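Insect group II chitinase (Ostrinia furnacalis, PDB 5Y2C) probably hydrolyses chitin as a family 18 glycosyl hydrolase, captured here as an engineered mutant of its second catalytic domain with a bound chito-oligosaccharide. Local coordinates at residues F3-Y8 with V369-E374; Y8-A13 with S344-D349. All coordinates share one frame; numbering follows the deposited sequence.

In the fold
Both interactions use strand 4-10, the first strand of the family 18 TIM barrel, with their centres about 17 Å apart. Interaction 1 sets its beginning against the last turn of helix 361-371; interaction 2 joins its far end to the loop that follows strand 339-343, its parallel neighbour and the last barrel strand. Along the chain 8-13 and 344-349 are nested inside the loop that 3-8 and 369-374 close. Tyr-8 belongs to both, and packing of Cys-7 CB on Leu-345 CD2 (3.5 Å) connects them. First and last strands are joined where the barrel closes, with interaction 2 at the sugar-binding end and the helix contact of interaction 1 at the opposite end from Tyr-8, which touches sugar.

Interaction 1 of 2, residues F3-Y8 with V369-E374. With NAG (2-acetamido-2-deoxy-beta-D-glucopyranose), chain C.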
loop_
_atom_site.group_PDB
_atom_site.type_symbol
_atom_site.label_atom_id
_atom_site.label_comp_id
_atom_site.label_asym_id
_atom_site.label_seq_id
_atom_site.Cartn_x
_atom_site.Cartn_y
_atom_site.Cartn_z
ATOM N N PHE A 3 6.773 5.446 -16.281
ATOM C CA PHE A 3 5.900 5.257 -15.130
ATOM C C PHE A 3 6.295 3.974 -14.419
ATOM O O PHE A 3 6.568 2.951 -15.060
ATOM C CB PHE A 3 4.405 5.208 -15.524
ATOM C CG PHE A 3 3.885 6.505 -16.097
ATOM C CD1 PHE A 3 3.666 7.612 -15.277
ATOM C CD2 PHE A 3 3.632 6.628 -17.455
ATOM C CE1 PHE A 3 3.212 8.814 -15.803
ATOM C CE2 PHE A 3 3.175 7.826 -17.979
ATOM C CZ PHE A 3 2.964 8.915 -17.152
ATOM N N LYS A 4 6.354 4.043 -13.098
ATOM C CA LYS A 4 6.634 2.881 -12.270
ATOM C C LYS A 4 5.336 2.174 -11.892
ATOM O O LYS A 4 4.279 2.798 -11.764
ATOM C CB LYS A 4 7.389 3.293 -10.999
ATOM C CG LYS A 4 8.782 3.848 -11.235
ATOM C CD LYS A 4 9.379 4.364 -9.920
ATOM C CE LYS A 4 10.835 4.769 -10.105
ATOM N NZ LYS A 4 10.943 6.028 -10.860
ATOM N N VAL A 5 5.423 0.853 -11.738
ATOM C CA VAL A 5 4.369 0.053 -11.126
ATOM C C VAL A 5 5.028 -0.674 -9.960
ATOM O O VAL A 5 5.704 -1.690 -10.156
ATOM C CB VAL A 5 3.713 -0.925 -12.111
ATOM C CG1 VAL A 5 2.664 -1.773 -11.395
ATOM C CG2 VAL A 5 3.077 -0.179 -13.277
ATOM N N VAL A 6 4.854 -0.140 -8.746
ATOM C CA VAL A 6 5.500 -0.654 -7.540
ATOM C C VAL A 6 4.564 -1.670 -6.896
ATOM O O VAL A 6 3.460 -1.324 -6.464
ATOM C CB VAL A 6 5.838 0.486 -6.559
ATOM C CG1 VAL A 6 6.454 -0.057 -5.282
ATOM C CG2 VAL A 6 6.765 1.533 -7.198
ATOM N N CYS A 7 4.997 -2.924 -6.838
ATOM C CA CYS A 7 4.183 -4.022 -6.342
ATOM C C CYS A 7 4.661 -4.428 -4.967
ATOM O O CYS A 7 5.848 -4.719 -4.789
ATOM C CB CYS A 7 4.265 -5.233 -7.265
ATOM S SG CYS A 7 3.763 -4.973 -8.972
ATOM N N TYR A 8 3.741 -4.480 -4.007
ATOM C CA TYR A 8 4.064 -4.985 -2.684
ATOM C C TYR A 8 3.784 -6.483 -2.660
ATOM O O TYR A 8 2.668 -6.923 -2.969
ATOM C CB TYR A 8 3.269 -4.236 -1.621
ATOM C CG TYR A 8 3.924 -2.920 -1.274
ATOM C CD1 TYR A 8 3.627 -1.763 -1.982
ATOM C CD2 TYR A 8 4.882 -2.843 -0.270
ATOM C CE1 TYR A 8 4.240 -0.564 -1.670
ATOM C CE2 TYR A 8 5.495 -1.658 0.037
ATOM C CZ TYR A 8 5.173 -0.524 -0.660
ATOM O OH TYR A 8 5.794 0.653 -0.341
ATOM N N VAL A 369 -2.513 0.801 -18.461
ATOM C CA VAL A 369 -2.582 2.255 -18.571
ATOM C C VAL A 369 -1.189 2.869 -18.530
ATOM O O VAL A 369 -0.883 3.789 -19.293
ATOM C CB VAL A 369 -3.470 2.826 -17.453
ATOM C CG1 VAL A 369 -3.375 4.344 -17.444
ATOM C CG2 VAL A 369 -4.895 2.354 -17.608
ATOM N N LEU A 370 -0.331 2.393 -17.632
ATOM C CA LEU A 370 0.944 3.052 -17.408
ATOM C C LEU A 370 2.069 2.511 -18.271
ATOM O O LEU A 370 3.038 3.244 -18.518
ATOM C CB LEU A 370 1.354 2.931 -15.942
ATOM C CG LEU A 370 0.397 3.568 -14.938
ATOM C CD1 LEU A 370 0.899 3.343 -13.522
ATOM C CD2 LEU A 370 0.180 5.063 -15.237
ATOM N N ARG A 371 1.979 1.254 -18.735
ATOM C CA ARG A 371 3.078 0.636 -19.462
ATOM C C ARG A 371 2.691 0.072 -20.831
ATOM O O ARG A 371 3.549 -0.513 -21.504
ATOM C CB ARG A 371 3.732 -0.450 -18.593
ATOM C CG ARG A 371 4.263 0.115 -17.270
ATOM C CD ARG A 371 4.746 -0.987 -16.367
ATOM N NE ARG A 371 5.993 -1.589 -16.822
ATOM C CZ ARG A 371 6.335 -2.856 -16.601
ATOM N NH1 ARG A 371 5.511 -3.669 -15.970
ATOM N NH2 ARG A 371 7.496 -3.307 -17.032
ATOM N N GLY A 372 1.447 0.247 -21.269
ATOM C CA GLY A 372 1.031 -0.142 -22.600
ATOM C C GLY A 372 0.799 -1.617 -22.845
ATOM O O GLY A 372 0.786 -2.050 -24.001
ATOM N N LYS A 373 0.600 -2.415 -21.798
ATOM C CA LYS A 373 0.330 -3.827 -21.994
ATOM C C LYS A 373 -1.068 -3.941 -22.580
ATOM O O LYS A 373 -2.023 -3.421 -22.001
ATOM C CB LYS A 373 0.413 -4.576 -20.673
ATOM C CG LYS A 373 1.670 -4.256 -19.806
ATOM C CD LYS A 373 2.892 -5.165 -20.014
ATOM C CE LYS A 373 4.226 -4.402 -19.888
ATOM N NZ LYS A 373 5.410 -5.337 -19.974
ATOM N N GLU A 374 -1.234 -4.606 -23.705
ATOM C CA GLU A 374 -2.556 -4.778 -24.270
ATOM C C GLU A 374 -3.344 -5.612 -23.283
ATOM O O GLU A 374 -2.813 -6.509 -22.666
ATOM C CB GLU A 374 -2.535 -5.340 -25.697
ATOM C CG GLU A 374 -1.598 -4.576 -26.618
ATOM C CD GLU A 374 -2.022 -4.451 -28.083
ATOM O OE1 GLU A 374 -2.478 -5.436 -28.708
ATOM O OE2 GLU A 374 -1.856 -3.351 -28.636
HETATM C C1 NAG C . -0.470 0.223 5.083
HETATM C C2 NAG C . 0.741 -0.676 5.199
HETATM C C3 NAG C . 0.394 -2.135 5.469
HETATM C C4 NAG C . -1.083 -2.491 5.514
HETATM C C5 NAG C . -1.700 -1.798 4.316
HETATM C C6 NAG C . -3.185 -1.948 4.192
HETATM C C7 NAG C . 2.778 -0.134 4.051
HETATM C C8 NAG C . 3.419 -0.094 2.729
HETATM N N2 NAG C . 1.586 -0.612 4.048
HETATM O O3 NAG C . 1.026 -2.500 6.654
HETATM O O4 NAG C . -1.268 -3.847 5.446
HETATM O O5 NAG C . -1.404 -0.414 4.285
HETATM O O6 NAG C . -3.824 -1.629 5.373
HETATM O O7 NAG C . 3.333 0.225 5.010
HETATM O O HOH W 1 5.831 3.737 -18.435
#
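Leu-370, near the end of helix 361-371, lays its side chain against Phe-3 and the first residues of strand 4-10. Its CB meets Phe-3 CB at 3.8 Å, the two side chains crossing at about a right angle. Chi1 (-61°) sets CG anti to the carbonyl carbon, and from it the two methyls go to different neighbours. CD2 goes over one face of the Phe-3 ring, 4.0 Å above the plane and displaced toward the rim. CD1 turns the other way, to 3.8 Å from Lys-4 O and on to the Val-5 methyl CG2 at 4.1 Å. In the TIM barrel of family 18 this is where the closing helix packs on the outside of the first strand. Val-5 points out to this helix, where Leu-363 and Asn-367 also touch it, while further along the same strand Tyr-8 reaches the bound sugar. Val-5 CG2 takes a second apolar neighbour, Arg-371 CD, at 3.6 Å, so the aliphatic part of the arginine continues the cover begun by Leu-370. The arginine chain then bends (chi3 72°), and its guanidinium has Lys-373 CE 4.1 Å above one face, over the centre. Its NH1 is hydrogen-bonded to Asn-367 OD1 and Glu-30 O, which fix the polar end while the methylenes stay on the valine. A water bridges the two backbones: it accepts from Phe-3 N at 2.9 Å and donates to Leu-370 O at 2.8 Å, giving the Leu-370 carbonyl a donor. Just beyond, Gly-372 leaves helical geometry with a positive phi of 76°, and the chain turns away from the strand. A disulfide from Cys-7 to Cys-32 ties the strand to the segment preceding strand 34-42.

Interaction 2 of 2, residues Y8-A13 with S344-D349; sequences YYTNWA and SLDLDD. With NAG (2-acetamido-2-deoxy-beta-D-glucopyranose), chain C.
Tyr-8 O accepts a nearly linear hydrogen bond from Leu-345 N (3.0 Å, 178° at the hydrogen), which carries the pairing of strands 4-10 and 339-343 one step into the loop. Next along, Asp-346 reaches across to Thr-10, the two side chains meeting at about a right angle, with Thr-10 OG1 2.8 Å from Asp-346 OD1. The same OD1 takes the hydroxyl of Ser-344, OG at 2.8 Å, from above the carboxylate plane, and a water that donates to OD1 at 3.0 Å while accepting from Thr-10 N. Asp-346 CG sits between its backbone N and carbonyl carbon (chi1 54°), which brings the carboxylate carbon to 3.7 Å from Ala-13 CB. Leu-345 is pressed on the Tyr-8 carbonyl, and its CD1 also touches Tyr-9 CB. In the second shell, Asp-346 OD2 forms a salt bridge with Arg-16, and the Thr-10 CB lies 3.6 Å above one face of the Trp-12 ring, toward its rim. Trp-12 and Leu-347 both touch bound sugar. Tyr-8 presents CE2 to the acetamido methyl C8 of another sugar residue at 3.7 Å, its OH held by Asp-121 of the family 18 DxxDxDxE signature, whose glutamate is replaced by an engineered leucine here. A cis peptide links Trp-343 to Ser-344 where the loop leaves strand 339-343, at the C-terminal, sugar-binding end of the barrel. Replacing Asp-346 by an alanine removes the carboxylate and would probably leave Arg-16 without this countercharge and the Ser-344 hydroxyl free to turn. Buried, the carboxylate is likely to remain charged: arginine on one oxygen, hydroxyl and water donors on the other would stabilise an anion that ties the end of the first barrel strand to the loop after the last one.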
loop_
_atom_site.group_PDB
_atom_site.type_symbol
_atom_site.label_atom_id
_atom_site.label_comp_id
_atom_site.label_asym_id
_atom_site.label_seq_id
_atom_site.Cartn_x
_atom_site.Cartn_y
_atom_site.Cartn_z
ATOM N N TYR A 8 3.741 -4.480 -4.007
ATOM C CA TYR A 8 4.064 -4.985 -2.684
ATOM C C TYR A 8 3.784 -6.483 -2.660
ATOM O O TYR A 8 2.668 -6.923 -2.969
ATOM C CB TYR A 8 3.269 -4.236 -1.621
ATOM C CG TYR A 8 3.924 -2.920 -1.274
ATOM C CD1 TYR A 8 3.627 -1.763 -1.982
ATOM C CD2 TYR A 8 4.882 -2.843 -0.270
ATOM C CE1 TYR A 8 4.240 -0.564 -1.670
ATOM C CE2 TYR A 8 5.495 -1.658 0.037
ATOM C CZ TYR A 8 5.173 -0.524 -0.660
ATOM O OH TYR A 8 5.794 0.653 -0.341
ATOM N N TYR A 9 4.818 -7.263 -2.358
ATOM C CA TYR A 9 4.716 -8.688 -2.102
ATOM C C TYR A 9 4.745 -8.853 -0.586
ATOM O O TYR A 9 5.561 -8.213 0.090
ATOM C CB TYR A 9 5.867 -9.452 -2.769
ATOM C CG TYR A 9 6.075 -10.848 -2.211
ATOM C CD1 TYR A 9 5.396 -11.947 -2.751
ATOM C CD2 TYR A 9 6.923 -11.067 -1.128
ATOM C CE1 TYR A 9 5.565 -13.215 -2.226
ATOM C CE2 TYR A 9 7.089 -12.325 -0.595
ATOM C CZ TYR A 9 6.413 -13.394 -1.145
ATOM O OH TYR A 9 6.600 -14.651 -0.612
ATOM N N THR A 10 3.829 -9.665 -0.043
ATOM C CA THR A 10 3.744 -9.861 1.402
ATOM C C THR A 10 4.102 -11.297 1.743
ATOM O O THR A 10 3.467 -12.235 1.247
ATOM C CB THR A 10 2.355 -9.498 1.957
ATOM O OG1 THR A 10 1.354 -10.419 1.502
ATOM C CG2 THR A 10 1.965 -8.110 1.538
ATOM N N ASN A 11 5.093 -11.470 2.623
ATOM C CA ASN A 11 5.550 -12.823 2.920
ATOM C C ASN A 11 4.492 -13.643 3.662
ATOM O O ASN A 11 4.428 -14.862 3.467
ATOM C CB ASN A 11 6.875 -12.792 3.693
ATOM C CG ASN A 11 6.802 -12.000 4.984
ATOM O OD1 ASN A 11 5.820 -11.325 5.263
ATOM N ND2 ASN A 11 7.870 -12.062 5.764
ATOM N N TRP A 12 3.628 -13.011 4.469
ATOM C CA TRP A 12 2.627 -13.766 5.219
ATOM C C TRP A 12 1.472 -14.278 4.344
ATOM O O TRP A 12 0.669 -15.087 4.817
ATOM C CB TRP A 12 2.092 -12.928 6.392
ATOM C CG TRP A 12 1.316 -11.713 6.000
ATOM C CD1 TRP A 12 -0.028 -11.638 5.778
ATOM C CD2 TRP A 12 1.834 -10.396 5.779
ATOM N NE1 TRP A 12 -0.382 -10.357 5.429
ATOM C CE2 TRP A 12 0.744 -9.574 5.420
ATOM C CE3 TRP A 12 3.115 -9.833 5.834
ATOM C CZ2 TRP A 12 0.891 -8.213 5.129
ATOM C CZ3 TRP A 12 3.267 -8.481 5.534
ATOM C CH2 TRP A 12 2.161 -7.683 5.192
ATOM N N ALA A 13 1.380 -13.872 3.078
ATOM C CA ALA A 13 0.384 -14.463 2.186
ATOM C C ALA A 13 0.630 -15.948 1.968
ATOM O O ALA A 13 -0.211 -16.622 1.372
ATOM C CB ALA A 13 0.386 -13.747 0.830
ATOM N N SER A 344 -2.160 -5.309 -2.300
ATOM C CA SER A 344 -0.886 -5.967 -2.566
ATOM C C SER A 344 -1.112 -7.066 -3.601
ATOM O O SER A 344 -2.269 -7.396 -3.917
ATOM C CB SER A 344 -0.327 -6.558 -1.283
ATOM O OG SER A 344 -1.198 -7.555 -0.782
ATOM N N LEU A 345 -0.022 -7.662 -4.102
ATOM C CA LEU A 345 -0.119 -8.638 -5.191
ATOM C C LEU A 345 -1.107 -9.762 -4.885
ATOM O O LEU A 345 -1.851 -10.203 -5.769
ATOM C CB LEU A 345 1.257 -9.232 -5.483
ATOM C CG LEU A 345 2.329 -8.314 -6.070
ATOM C CD1 LEU A 345 3.646 -9.070 -6.266
ATOM C CD2 LEU A 345 1.842 -7.704 -7.382
ATOM N N ASP A 346 -1.109 -10.254 -3.647
ATOM C CA ASP A 346 -1.889 -11.409 -3.226
ATOM C C ASP A 346 -3.369 -11.120 -2.994
ATOM O O ASP A 346 -4.134 -12.063 -2.761
ATOM C CB ASP A 346 -1.308 -11.974 -1.936
ATOM C CG ASP A 346 -1.191 -10.928 -0.880
ATOM O OD1 ASP A 346 -0.177 -10.206 -0.858
ATOM O OD2 ASP A 346 -2.155 -10.772 -0.119
ATOM N N LEU A 347 -3.776 -9.854 -2.929
ATOM C CA LEU A 347 -5.175 -9.525 -2.690
ATOM C C LEU A 347 -5.941 -9.341 -3.990
ATOM O O LEU A 347 -7.172 -9.394 -3.989
ATOM C CB LEU A 347 -5.276 -8.265 -1.812
ATOM C CG LEU A 347 -4.598 -8.394 -0.443
ATOM C CD1 LEU A 347 -4.595 -7.071 0.351
ATOM C CD2 LEU A 347 -5.166 -9.559 0.378
ATOM N N ASP A 348 -5.230 -9.123 -5.086
ATOM C CA ASP A 348 -5.789 -9.172 -6.427
ATOM C C ASP A 348 -6.246 -10.595 -6.728
ATOM O O ASP A 348 -5.874 -11.545 -6.038
ATOM C CB ASP A 348 -4.719 -8.702 -7.432
ATOM C CG ASP A 348 -5.268 -8.383 -8.819
ATOM O OD1 ASP A 348 -6.476 -8.555 -9.099
ATOM O OD2 ASP A 348 -4.449 -7.899 -9.632
ATOM N N ASP A 349 -7.107 -10.735 -7.735
ATOM C CA ASP A 349 -7.501 -12.064 -8.204
ATOM C C ASP A 349 -6.373 -12.670 -9.052
ATOM O O ASP A 349 -6.510 -12.908 -10.255
ATOM C CB ASP A 349 -8.813 -11.995 -8.979
ATOM C CG ASP A 349 -9.408 -13.385 -9.253
ATOM O OD1 ASP A 349 -9.075 -14.331 -8.511
ATOM O OD2 ASP A 349 -10.179 -13.537 -10.217
HETATM C C1 NAG C . -0.470 0.223 5.083
HETATM C C2 NAG C . 0.741 -0.676 5.199
HETATM C C3 NAG C . 0.394 -2.135 5.469
HETATM C C4 NAG C . -1.083 -2.491 5.514
HETATM C C5 NAG C . -1.700 -1.798 4.316
HETATM C C6 NAG C . -3.185 -1.948 4.192
HETATM C C7 NAG C . 2.778 -0.134 4.051
HETATM C C8 NAG C . 3.419 -0.094 2.729
HETATM N N2 NAG C . 1.586 -0.612 4.048
HETATM O O3 NAG C . 1.026 -2.500 6.654
HETATM O O4 NAG C . -1.268 -3.847 5.446
HETATM O O5 NAG C . -1.404 -0.414 4.285
HETATM O O6 NAG C . -3.824 -1.629 5.373
HETATM O O7 NAG C . 3.333 0.225 5.010
HETATM O O HOH W 2 -0.936 -10.009 2.261
HETATM O O HOH W 3 2.392 -10.841 -2.337
#